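Local coordinates for protein 1,3-alpha-isomaltosidase (Kribbella flavida DSM 17836, PDB 5X3I) that hydrolyses the alpha-1,3-glucosidic linkages of the cyclic tetrasaccharide cyclobis-(1-6)-alpha-nigerosyl to yield isomaltose in intracellular carbohydrate breakdown, at residues Arg25-Glu30 / Trp477-Val482; Asp38-Val43 / Val51-Val56; Ala116-Tyr121 / Val139-Trp144; Gly161-Val166 / Arg173-Leu178. The protein carries 1 engineered substitution. All coordinates share one frame; numbering follows the deposited sequence.

In the fold
The four contacts trace how the N-terminal beta regions hold together and, through contact 1, reach the catalytic TIM barrel. Contact 1 brings the N-terminal region to a barrel loop, with the Trp477 side chain about 6 Å from that of Glu474, an active-site residue by similarity; the position inferred to be the nucleophile is the engineered Ala471. Contact 2 lies about 13 Å from contact 1, centre to centre, and is linked to it by an ion pair of Arg25 with Asp38. Contact 3, its centre about 14 Å from that of contact 2, meets it through Arg40 and Tyr121. Contacts 3 and 4 share a sheet, Val143 pairing with Val166, while contact 4 stays about 9 Å from contact 1 at their nearest atoms.

Contact 1 of 4, residues Arg25-Glu30 / Trp477-Val482; sequences RPHGIE and WGHDLV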
# COMPACT_ATOMS: atom_id res chain seq x y z
N ARG A 25 -3.27 -11.59 26.76
CA ARG A 25 -2.52 -10.41 26.35
C ARG A 25 -3.47 -9.24 26.18
O ARG A 25 -4.26 -9.24 25.25
CB ARG A 25 -1.76 -10.66 25.05
CG ARG A 25 -0.68 -11.74 25.09
CD ARG A 25 -0.11 -11.97 23.69
NE ARG A 25 -1.14 -12.39 22.75
CZ ARG A 25 -1.01 -12.39 21.42
NH1 ARG A 25 -2.02 -12.80 20.67
NH2 ARG A 25 0.12 -11.99 20.85
N PRO A 26 -3.41 -8.24 27.08
CA PRO A 26 -4.38 -7.13 27.05
C PRO A 26 -4.55 -6.48 25.67
O PRO A 26 -5.68 -6.22 25.28
CB PRO A 26 -3.79 -6.14 28.05
CG PRO A 26 -3.09 -7.01 29.03
CD PRO A 26 -2.51 -8.15 28.24
N HIS A 27 -3.45 -6.25 24.96
CA HIS A 27 -3.51 -5.70 23.61
C HIS A 27 -3.75 -6.74 22.52
O HIS A 27 -4.07 -6.41 21.38
CB HIS A 27 -2.23 -4.95 23.28
CG HIS A 27 -2.04 -3.70 24.08
ND1 HIS A 27 -2.35 -2.45 23.58
CD2 HIS A 27 -1.58 -3.50 25.33
CE1 HIS A 27 -2.08 -1.54 24.50
NE2 HIS A 27 -1.61 -2.15 25.57
N GLY A 28 -3.59 -8.01 22.86
CA GLY A 28 -3.77 -9.07 21.90
C GLY A 28 -2.71 -9.03 20.80
O GLY A 28 -1.58 -8.62 21.03
N ILE A 29 -3.10 -9.45 19.61
CA ILE A 29 -2.17 -9.56 18.49
C ILE A 29 -1.90 -8.18 17.88
O ILE A 29 -0.92 -7.98 17.16
CB ILE A 29 -2.71 -10.53 17.42
CG1 ILE A 29 -1.60 -11.01 16.50
CG2 ILE A 29 -3.85 -9.89 16.64
CD1 ILE A 29 -2.05 -12.07 15.53
N GLU A 30 -2.77 -7.23 18.22
CA GLU A 30 -2.69 -5.84 17.78
C GLU A 30 -2.86 -5.71 16.28
O GLU A 30 -2.24 -4.87 15.62
CB GLU A 30 -1.38 -5.20 18.25
CG GLU A 30 -1.34 -5.05 19.75
CD GLU A 30 -0.18 -4.25 20.26
OE1 GLU A 30 -0.11 -3.03 19.99
OE2 GLU A 30 0.67 -4.84 20.95
N TRP A 477 3.28 -5.26 13.89
CA TRP A 477 2.18 -5.00 14.80
C TRP A 477 2.68 -5.02 16.23
O TRP A 477 3.12 -6.05 16.72
CB TRP A 477 1.06 -6.03 14.64
CG TRP A 477 0.33 -6.01 13.34
CD1 TRP A 477 0.37 -5.04 12.38
CD2 TRP A 477 -0.57 -7.01 12.86
NE1 TRP A 477 -0.44 -5.38 11.33
CE2 TRP A 477 -1.03 -6.58 11.60
CE3 TRP A 477 -1.02 -8.23 13.37
CZ2 TRP A 477 -1.93 -7.34 10.85
CZ3 TRP A 477 -1.91 -8.97 12.62
CH2 TRP A 477 -2.36 -8.52 11.38
N GLY A 478 2.72 -3.85 16.84
CA GLY A 478 2.56 -3.69 18.27
C GLY A 478 2.92 -2.26 18.63
O GLY A 478 3.81 -1.66 18.03
N HIS A 479 2.37 -1.78 19.74
CA HIS A 479 2.52 -0.38 20.09
C HIS A 479 3.86 -0.16 20.73
O HIS A 479 4.40 0.93 20.69
CB HIS A 479 1.39 0.07 21.03
CG HIS A 479 1.45 -0.58 22.38
ND1 HIS A 479 1.17 -1.91 22.58
CD2 HIS A 479 1.79 -0.08 23.59
CE1 HIS A 479 1.31 -2.20 23.86
NE2 HIS A 479 1.68 -1.10 24.49
N ASP A 480 4.35 -1.18 21.42
CA ASP A 480 5.59 -1.13 22.18
C ASP A 480 6.82 -1.70 21.47
O ASP A 480 7.83 -1.95 22.13
CB ASP A 480 5.41 -1.80 23.54
CG ASP A 480 4.90 -3.20 23.43
OD1 ASP A 480 4.64 -3.65 22.30
OD2 ASP A 480 4.75 -3.84 24.48
N LEU A 481 6.72 -2.03 20.19
CA LEU A 481 7.90 -2.47 19.43
C LEU A 481 9.00 -1.41 19.52
O LEU A 481 8.72 -0.24 19.73
CB LEU A 481 7.55 -2.74 17.97
CG LEU A 481 6.53 -3.83 17.66
CD1 LEU A 481 6.45 -4.10 16.16
CD2 LEU A 481 6.89 -5.11 18.40
N VAL A 482 10.26 -1.83 19.45
CA VAL A 482 11.38 -0.89 19.54
C VAL A 482 12.27 -0.90 18.30
O VAL A 482 12.80 -1.94 17.91
CB VAL A 482 12.24 -1.18 20.78
CG1 VAL A 482 13.41 -0.21 20.86
CG2 VAL A 482 11.39 -1.13 22.05
O HOH W 1 3.05 -5.61 21.64
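A histidine-carboxylate bond backed by a stack of two imidazoles joins Glu30 and His27 of the N-terminal region to His479, in the barrel loop between strand 467-470 and helix 489-492. Neither segment is regular; overlapping type I and type II' turns place His27 and Glu30 on the same side of theirs. The His27 and His479 rings lie face to face, centroids 3.9 Å apart and planes inclined by 22°. Asp480 CG rests over the other face of His479. At the edge of that ring, ND1 donates to Glu30 OE1 over 3.1 Å, nearly in the imidazole plane but 33° out of the carboxylate plane, on the syn side. The backbone N of His479 adds a weak bond to the same oxygen. Glu30, extended beyond CG, also lays OE1 3.2 Å from Gly478 CA, where a side chain would crowd the carboxylate. Farther along, Glu30 O sits over one face of the Trp477 indole, 3.6 Å from CG. Glu30 OE2 and Asp480 OD1 are 4.4 Å apart, and one water donates to both. The ND1 proton is thus committed to Glu30, and the shared water probably eases the repulsion between the two acids.

Contact 2 of 4, residues Asp38-Val43 / Val51-Val56; sequences DQRVPV and VLLGVV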
# COMPACT_ATOMS: atom_id res chain seq x y z
N ASP A 38 -7.49 -13.65 23.05
CA ASP A 38 -6.75 -13.55 24.30
C ASP A 38 -6.72 -12.16 24.93
O ASP A 38 -6.01 -11.93 25.90
CB ASP A 38 -5.31 -14.04 24.08
CG ASP A 38 -4.55 -13.19 23.09
OD1 ASP A 38 -5.18 -12.41 22.36
OD2 ASP A 38 -3.32 -13.30 23.04
N GLN A 39 -7.46 -11.20 24.37
CA GLN A 39 -7.23 -9.81 24.76
C GLN A 39 -8.37 -9.12 25.51
O GLN A 39 -9.42 -9.69 25.75
CB GLN A 39 -6.89 -8.97 23.53
CG GLN A 39 -8.08 -8.52 22.69
CD GLN A 39 -7.67 -7.53 21.60
OE1 GLN A 39 -7.21 -7.93 20.53
NE2 GLN A 39 -7.83 -6.24 21.88
N ARG A 40 -8.10 -7.87 25.85
CA ARG A 40 -9.07 -6.99 26.50
C ARG A 40 -9.73 -6.10 25.45
O ARG A 40 -9.05 -5.41 24.70
CB ARG A 40 -8.36 -6.16 27.56
CG ARG A 40 -9.23 -5.15 28.25
CD ARG A 40 -8.53 -4.55 29.43
NE ARG A 40 -7.55 -3.54 29.08
CZ ARG A 40 -6.31 -3.51 29.54
NH1 ARG A 40 -5.88 -4.46 30.36
NH2 ARG A 40 -5.48 -2.55 29.18
N VAL A 41 -11.06 -6.19 25.36
CA VAL A 41 -11.82 -5.39 24.40
C VAL A 41 -12.83 -4.44 25.05
O VAL A 41 -13.75 -4.90 25.72
CB VAL A 41 -12.59 -6.28 23.43
CG1 VAL A 41 -13.26 -5.43 22.37
CG2 VAL A 41 -11.65 -7.30 22.79
N PRO A 42 -12.66 -3.13 24.87
CA PRO A 42 -11.53 -2.46 24.23
C PRO A 42 -10.32 -2.47 25.13
O PRO A 42 -10.46 -2.73 26.33
CB PRO A 42 -12.04 -1.04 24.00
CG PRO A 42 -13.03 -0.84 25.08
CD PRO A 42 -13.70 -2.16 25.25
N VAL A 43 -9.15 -2.22 24.56
CA VAL A 43 -7.94 -2.17 25.34
C VAL A 43 -7.99 -0.98 26.29
O VAL A 43 -7.56 -1.09 27.43
CB VAL A 43 -6.70 -2.08 24.43
CG1 VAL A 43 -5.44 -2.04 25.26
CG2 VAL A 43 -6.67 -3.25 23.47
N VAL A 51 -16.03 -3.91 29.97
CA VAL A 51 -14.93 -4.42 29.17
C VAL A 51 -15.06 -5.92 28.99
O VAL A 51 -15.49 -6.64 29.90
CB VAL A 51 -13.57 -4.05 29.78
CG1 VAL A 51 -13.32 -4.81 31.06
CG2 VAL A 51 -12.48 -4.32 28.81
N LEU A 52 -14.72 -6.40 27.80
CA LEU A 52 -14.74 -7.82 27.53
C LEU A 52 -13.34 -8.38 27.73
O LEU A 52 -12.37 -7.86 27.18
CB LEU A 52 -15.25 -8.09 26.12
CG LEU A 52 -15.57 -9.54 25.77
CD1 LEU A 52 -16.60 -10.12 26.73
CD2 LEU A 52 -16.08 -9.62 24.34
N LEU A 53 -13.23 -9.43 28.53
CA LEU A 53 -11.94 -10.06 28.77
C LEU A 53 -11.91 -11.43 28.12
O LEU A 53 -12.66 -12.32 28.49
CB LEU A 53 -11.67 -10.19 30.27
CG LEU A 53 -11.63 -8.89 31.08
CD1 LEU A 53 -11.51 -9.21 32.56
CD2 LEU A 53 -10.49 -8.00 30.62
N GLY A 54 -11.07 -11.58 27.10
CA GLY A 54 -10.82 -12.89 26.52
C GLY A 54 -9.61 -13.56 27.11
O GLY A 54 -8.68 -12.90 27.57
N VAL A 55 -9.60 -14.89 27.07
CA VAL A 55 -8.47 -15.68 27.55
C VAL A 55 -8.38 -16.97 26.74
O VAL A 55 -9.40 -17.52 26.33
CB VAL A 55 -8.61 -15.99 29.06
CG1 VAL A 55 -8.20 -17.41 29.39
CG2 VAL A 55 -7.82 -14.98 29.89
N VAL A 56 -7.17 -17.44 26.49
CA VAL A 56 -7.00 -18.72 25.82
C VAL A 56 -6.47 -19.77 26.78
O VAL A 56 -5.33 -19.69 27.24
CB VAL A 56 -6.07 -18.61 24.60
CG1 VAL A 56 -5.83 -19.98 24.00
CG2 VAL A 56 -6.66 -17.67 23.57
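Arg40 packs its aliphatic chain tightly against Val51 and Leu53 on the buried face of a short antiparallel pairing. Its CG comes within 3.4 Å of Val51 CG2, where the two side chains cross obliquely. Leu53, by contrast, runs alongside Arg40 and points the same way, its CD2 at 3.9 Å from the same CG. That CG stands opposite the backbone N (chi1 176°), and a bend at chi3 then swings the guanidinium back to Val43, whose carbonyl oxygen receives both NE, at 3.0 Å, and NH2. The acceptor lies in the guanidinium plane, which fixes the rotation of the group; NH1 is taken by Tyr121 OH. Beyond Leu53, Trp67 and Phe123 continue the core.

The two segments form a beta hairpin at the edge of a three-stranded antiparallel sheet. Val41 and Leu52 make the hydrogen-bonded pair, with Val41 N to Leu52 O at 2.8 Å, while Arg40 and Leu53 are a non-hydrogen-bonded pair. Gly54 N extends the ladder to Gln39 O.

On the opposite face the fit is looser. Val41 and Leu52 meet chiefly through their first side-chain carbons, Val41 CB lying 4.2 Å from Leu52 CB, and Leu52 is exposed to solvent. At the turn end Pro42, after a cis peptide bond, only skirts Val51, with Pro42 CD 4.3 Å from Val51 CG2. At the other end the ladder stops at Asp38, whose CB lies 3.9 Å from Val56 CG2 while its buried carboxylate has Arg25 and Ser36 as partners.

Contact 3 of 4, residues Ala116-Tyr121 / Val139-Trp144; sequences AEPVKY and VSPAVW
Val139 and Tyr121 both set a branch between the backbone N and the carbonyl carbon: chi1 of 56° sets Val139 CG1 beside strand 119-127, and chi1 of 71° swings the Tyr121 ring back to meet it. The methyl reaches CE1 obliquely at 4.0 Å, while the phenol oxygen turns to His24. Beneath this packing Val119 and Val139 form an antiparallel hydrogen-bonded pair, Val119 N to Val139 O spanning 2.9 Å. Pro118 CA adds a CA-H...O contact to that same Val139 oxygen.

Past this pair the chains close with two prolines. Pro141 CD presses on the Glu117-Pro118 peptide, 3.4 Å from Glu117 C, and the two pyrrolidine rings cross at about a right angle with their CD atoms 3.9 Å apart. Replacing Pro141 by a glycine would probably leave that peptide without its cover and let the outgoing chain turn more freely. Ser140 sets OG against Pro118 CB and CG, 3.8 Å from each.

Strand 119-127 lies between strands 62-67 and 130-139 in a four-stranded antiparallel sheet, with Trp67 against Val119 and Val139; the chain then leaves this sheet through Pro141 and enters the next one as strand 143-145, beside strand 159-167.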
# COMPACT_ATOMS: atom_id res chain seq x y z
N ALA A 116 -15.52 1.96 36.68
CA ALA A 116 -15.60 3.22 37.41
C ALA A 116 -14.25 3.75 37.86
O ALA A 116 -14.16 4.86 38.35
CB ALA A 116 -16.51 3.05 38.62
N GLU A 117 -13.19 2.97 37.64
CA GLU A 117 -11.90 3.27 38.27
C GLU A 117 -10.88 2.22 37.86
O GLU A 117 -11.25 1.16 37.37
CB GLU A 117 -12.04 3.29 39.80
CG GLU A 117 -12.41 1.94 40.39
CD GLU A 117 -12.59 1.99 41.90
OE1 GLU A 117 -11.67 2.47 42.60
OE2 GLU A 117 -13.65 1.54 42.38
N PRO A 118 -9.58 2.52 38.04
CA PRO A 118 -8.55 1.52 37.75
C PRO A 118 -8.83 0.20 38.46
O PRO A 118 -9.23 0.20 39.63
CB PRO A 118 -7.28 2.17 38.28
CG PRO A 118 -7.52 3.62 38.09
CD PRO A 118 -8.99 3.84 38.33
N VAL A 119 -8.63 -0.90 37.75
CA VAL A 119 -8.88 -2.22 38.30
C VAL A 119 -7.69 -3.14 38.05
O VAL A 119 -7.22 -3.25 36.92
CB VAL A 119 -10.13 -2.87 37.70
CG1 VAL A 119 -10.28 -4.30 38.19
CG2 VAL A 119 -11.37 -2.05 38.03
N LYS A 120 -7.18 -3.77 39.11
CA LYS A 120 -6.21 -4.84 38.95
C LYS A 120 -6.95 -6.15 38.81
O LYS A 120 -7.92 -6.40 39.52
CB LYS A 120 -5.23 -4.92 40.12
CG LYS A 120 -4.21 -3.80 40.18
CD LYS A 120 -2.98 -4.25 40.96
CE LYS A 120 -3.36 -4.88 42.30
NZ LYS A 120 -2.18 -5.43 43.03
N TYR A 121 -6.51 -7.00 37.88
CA TYR A 121 -7.19 -8.27 37.68
C TYR A 121 -6.24 -9.35 37.21
O TYR A 121 -5.22 -9.08 36.58
CB TYR A 121 -8.34 -8.11 36.68
CG TYR A 121 -7.90 -7.88 35.25
CD1 TYR A 121 -7.53 -6.62 34.81
CD2 TYR A 121 -7.88 -8.93 34.34
CE1 TYR A 121 -7.14 -6.41 33.50
CE2 TYR A 121 -7.49 -8.73 33.03
CZ TYR A 121 -7.12 -7.47 32.61
OH TYR A 121 -6.73 -7.28 31.30
N VAL A 139 -6.04 -2.22 34.31
CA VAL A 139 -6.65 -1.37 33.31
C VAL A 139 -7.25 -0.13 33.98
O VAL A 139 -7.95 -0.23 34.99
CB VAL A 139 -7.72 -2.13 32.51
CG1 VAL A 139 -8.76 -2.74 33.43
CG2 VAL A 139 -8.35 -1.22 31.46
N SER A 140 -6.92 1.03 33.44
CA SER A 140 -7.41 2.31 33.92
C SER A 140 -8.34 2.96 32.90
O SER A 140 -7.93 3.21 31.77
CB SER A 140 -6.25 3.25 34.23
OG SER A 140 -5.32 2.64 35.11
N PRO A 141 -9.59 3.25 33.29
CA PRO A 141 -10.58 3.87 32.41
C PRO A 141 -10.18 5.28 31.99
O PRO A 141 -9.50 5.97 32.74
CB PRO A 141 -11.84 3.90 33.26
CG PRO A 141 -11.34 3.94 34.66
CD PRO A 141 -10.10 3.09 34.66
N ALA A 142 -10.60 5.70 30.80
CA ALA A 142 -10.22 7.00 30.27
C ALA A 142 -11.43 7.88 30.01
O ALA A 142 -12.55 7.38 29.86
CB ALA A 142 -9.40 6.84 29.00
N VAL A 143 -11.21 9.18 29.95
CA VAL A 143 -12.29 10.12 29.67
C VAL A 143 -11.85 11.23 28.73
O VAL A 143 -10.69 11.63 28.71
CB VAL A 143 -12.82 10.78 30.97
CG1 VAL A 143 -13.36 9.74 31.94
CG2 VAL A 143 -11.75 11.64 31.62
N TRP A 144 -12.81 11.74 27.97
CA TRP A 144 -12.60 12.88 27.10
C TRP A 144 -12.87 14.18 27.85
O TRP A 144 -13.93 14.36 28.44
CB TRP A 144 -13.49 12.81 25.87
CG TRP A 144 -13.09 11.78 24.86
CD1 TRP A 144 -13.66 10.56 24.66
CD2 TRP A 144 -12.01 11.88 23.92
NE1 TRP A 144 -13.02 9.90 23.63
CE2 TRP A 144 -12.00 10.69 23.16
CE3 TRP A 144 -11.07 12.87 23.63
CZ2 TRP A 144 -11.08 10.46 22.14
CZ3 TRP A 144 -10.15 12.64 22.62
CH2 TRP A 144 -10.16 11.44 21.89

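Contact 4 of 4, residues Gly161-Val166 / Arg173-Leu178; sequences GVEWLV and RGRFRL. With SO4 (sulfate ion), chain L.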
# COMPACT_ATOMS: atom_id res chain seq x y z
N GLY A 161 -13.02 22.95 19.26
CA GLY A 161 -13.44 21.78 20.00
C GLY A 161 -12.32 20.82 20.35
O GLY A 161 -12.47 19.61 20.21
N VAL A 162 -11.21 21.36 20.81
CA VAL A 162 -10.07 20.54 21.18
C VAL A 162 -10.35 19.76 22.46
O VAL A 162 -10.78 20.33 23.46
CB VAL A 162 -8.81 21.40 21.39
CG1 VAL A 162 -7.67 20.55 21.90
CG2 VAL A 162 -8.43 22.09 20.09
N GLU A 163 -10.12 18.46 22.42
CA GLU A 163 -10.26 17.64 23.61
C GLU A 163 -9.21 16.53 23.68
O GLU A 163 -8.58 16.18 22.68
CB GLU A 163 -11.66 17.04 23.68
CG GLU A 163 -12.12 16.35 22.42
CD GLU A 163 -13.54 15.82 22.55
OE1 GLU A 163 -14.08 15.88 23.67
OE2 GLU A 163 -14.10 15.35 21.53
N TRP A 164 -9.03 15.99 24.88
CA TRP A 164 -7.99 15.03 25.18
C TRP A 164 -8.56 13.80 25.86
O TRP A 164 -9.42 13.92 26.74
CB TRP A 164 -6.93 15.67 26.06
CG TRP A 164 -6.46 16.96 25.50
CD1 TRP A 164 -6.93 18.20 25.81
CD2 TRP A 164 -5.46 17.14 24.50
NE1 TRP A 164 -6.27 19.14 25.07
CE2 TRP A 164 -5.36 18.52 24.26
CE3 TRP A 164 -4.64 16.26 23.78
CZ2 TRP A 164 -4.47 19.05 23.33
CZ3 TRP A 164 -3.74 16.80 22.87
CH2 TRP A 164 -3.67 18.18 22.65
N LEU A 165 -8.09 12.63 25.46
CA LEU A 165 -8.49 11.39 26.10
C LEU A 165 -7.47 11.06 27.17
O LEU A 165 -6.32 10.76 26.87
CB LEU A 165 -8.60 10.25 25.09
CG LEU A 165 -9.07 8.91 25.64
CD1 LEU A 165 -10.54 8.98 26.10
CD2 LEU A 165 -8.90 7.80 24.61
N VAL A 166 -7.91 11.12 28.43
CA VAL A 166 -6.98 11.03 29.54
C VAL A 166 -7.38 9.93 30.52
O VAL A 166 -8.54 9.60 30.66
CB VAL A 166 -6.88 12.37 30.30
CG1 VAL A 166 -6.54 13.48 29.33
CG2 VAL A 166 -8.18 12.68 31.02
N ARG A 173 -4.90 10.31 23.66
CA ARG A 173 -5.25 10.82 22.34
C ARG A 173 -5.65 12.29 22.42
O ARG A 173 -6.14 12.75 23.45
CB ARG A 173 -6.41 10.03 21.72
CG ARG A 173 -6.22 8.53 21.69
CD ARG A 173 -7.26 7.85 20.84
NE ARG A 173 -7.03 6.42 20.82
CZ ARG A 173 -7.82 5.53 20.22
NH1 ARG A 173 -8.91 5.91 19.58
NH2 ARG A 173 -7.51 4.25 20.27
N GLY A 174 -5.37 13.02 21.35
CA GLY A 174 -6.02 14.30 21.10
C GLY A 174 -7.14 14.17 20.09
O GLY A 174 -7.17 13.24 19.28
N ARG A 175 -8.05 15.14 20.11
CA ARG A 175 -9.13 15.22 19.14
C ARG A 175 -9.54 16.68 18.92
O ARG A 175 -9.50 17.49 19.84
CB ARG A 175 -10.32 14.39 19.61
CG ARG A 175 -11.49 14.39 18.65
CD ARG A 175 -12.34 13.14 18.81
NE ARG A 175 -13.18 13.19 20.00
CZ ARG A 175 -13.85 12.14 20.47
NH1 ARG A 175 -13.77 10.97 19.86
NH2 ARG A 175 -14.60 12.27 21.55
N PHE A 176 -9.91 17.01 17.69
CA PHE A 176 -10.32 18.37 17.37
C PHE A 176 -11.13 18.43 16.09
O PHE A 176 -11.31 17.43 15.39
CB PHE A 176 -9.10 19.29 17.26
CG PHE A 176 -8.13 18.89 16.17
CD1 PHE A 176 -7.10 18.00 16.44
CD2 PHE A 176 -8.23 19.42 14.90
CE1 PHE A 176 -6.20 17.64 15.45
CE2 PHE A 176 -7.33 19.06 13.91
CZ PHE A 176 -6.32 18.16 14.19
N ARG A 177 -11.61 19.63 15.76
CA ARG A 177 -12.49 19.80 14.62
C ARG A 177 -11.95 20.88 13.70
O ARG A 177 -11.53 21.94 14.15
CB ARG A 177 -13.91 20.17 15.07
CG ARG A 177 -14.77 19.01 15.58
CD ARG A 177 -14.47 18.69 17.02
NE ARG A 177 -15.36 17.67 17.57
CZ ARG A 177 -15.20 17.10 18.75
NH1 ARG A 177 -16.05 16.18 19.17
NH2 ARG A 177 -14.17 17.44 19.52
N LEU A 178 -11.96 20.59 12.41
CA LEU A 178 -11.61 21.60 11.42
C LEU A 178 -12.88 22.09 10.77
O LEU A 178 -13.72 21.29 10.38
CB LEU A 178 -10.64 21.03 10.37
CG LEU A 178 -9.25 20.62 10.84
CD1 LEU A 178 -8.50 19.94 9.71
CD2 LEU A 178 -8.48 21.82 11.34
S SO4 L . -14.11 25.87 20.97
O1 SO4 L . -14.83 26.11 19.73
O2 SO4 L . -12.73 25.49 20.68
O3 SO4 L . -14.10 27.08 21.78
O4 SO4 L . -14.77 24.80 21.70
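One carboxylate oxygen, OE2 of Glu163, accepts from four nitrogens of two arginines, Arg175 and Arg177. Arg175 approaches side-on, with NE at 2.8 Å and NH2 farther off; Arg177 comes end-on, its NH2 2.9 Å from OE2 and NH1 at a longer distance. The two arginines meet OE2 well out of the carboxylate plane and from its two opposite sides, whereas OE2 lies near the plane of each guanidinium, at its edge. Glu163 CG sits between the backbone N and the carbonyl carbon (chi1 50°), which stands the extended chain alongside Arg175 on one face of this beta hairpin. Arg177, bent at chi2, also spends NH2 on Gly161 O, at 2.8 Å in the carbonyl plane. Gly161 N in turn binds O2 of a sulfate, probably from the crystallisation liquor.

Leu165 and Arg173 lie side by side on the Glu163 face. On the other face Trp164 CE3 rests 3.6 Å from Gly174 CA, where a CB would collide with the indole. Outside the hairpin, Glu259 of strand 255-261 pairs with Arg173 and Arg175, and Trp144 makes a cation-pi contact with Arg175.

With a leucine in place of Glu163, the two guanidinium groups would probably be left without their common mate, and Arg177 would be freer to turn. A single carboxylate thus ties two guanidinium groups into a salt-bridge network across the hairpin, its negative charge probably drawn toward OE2.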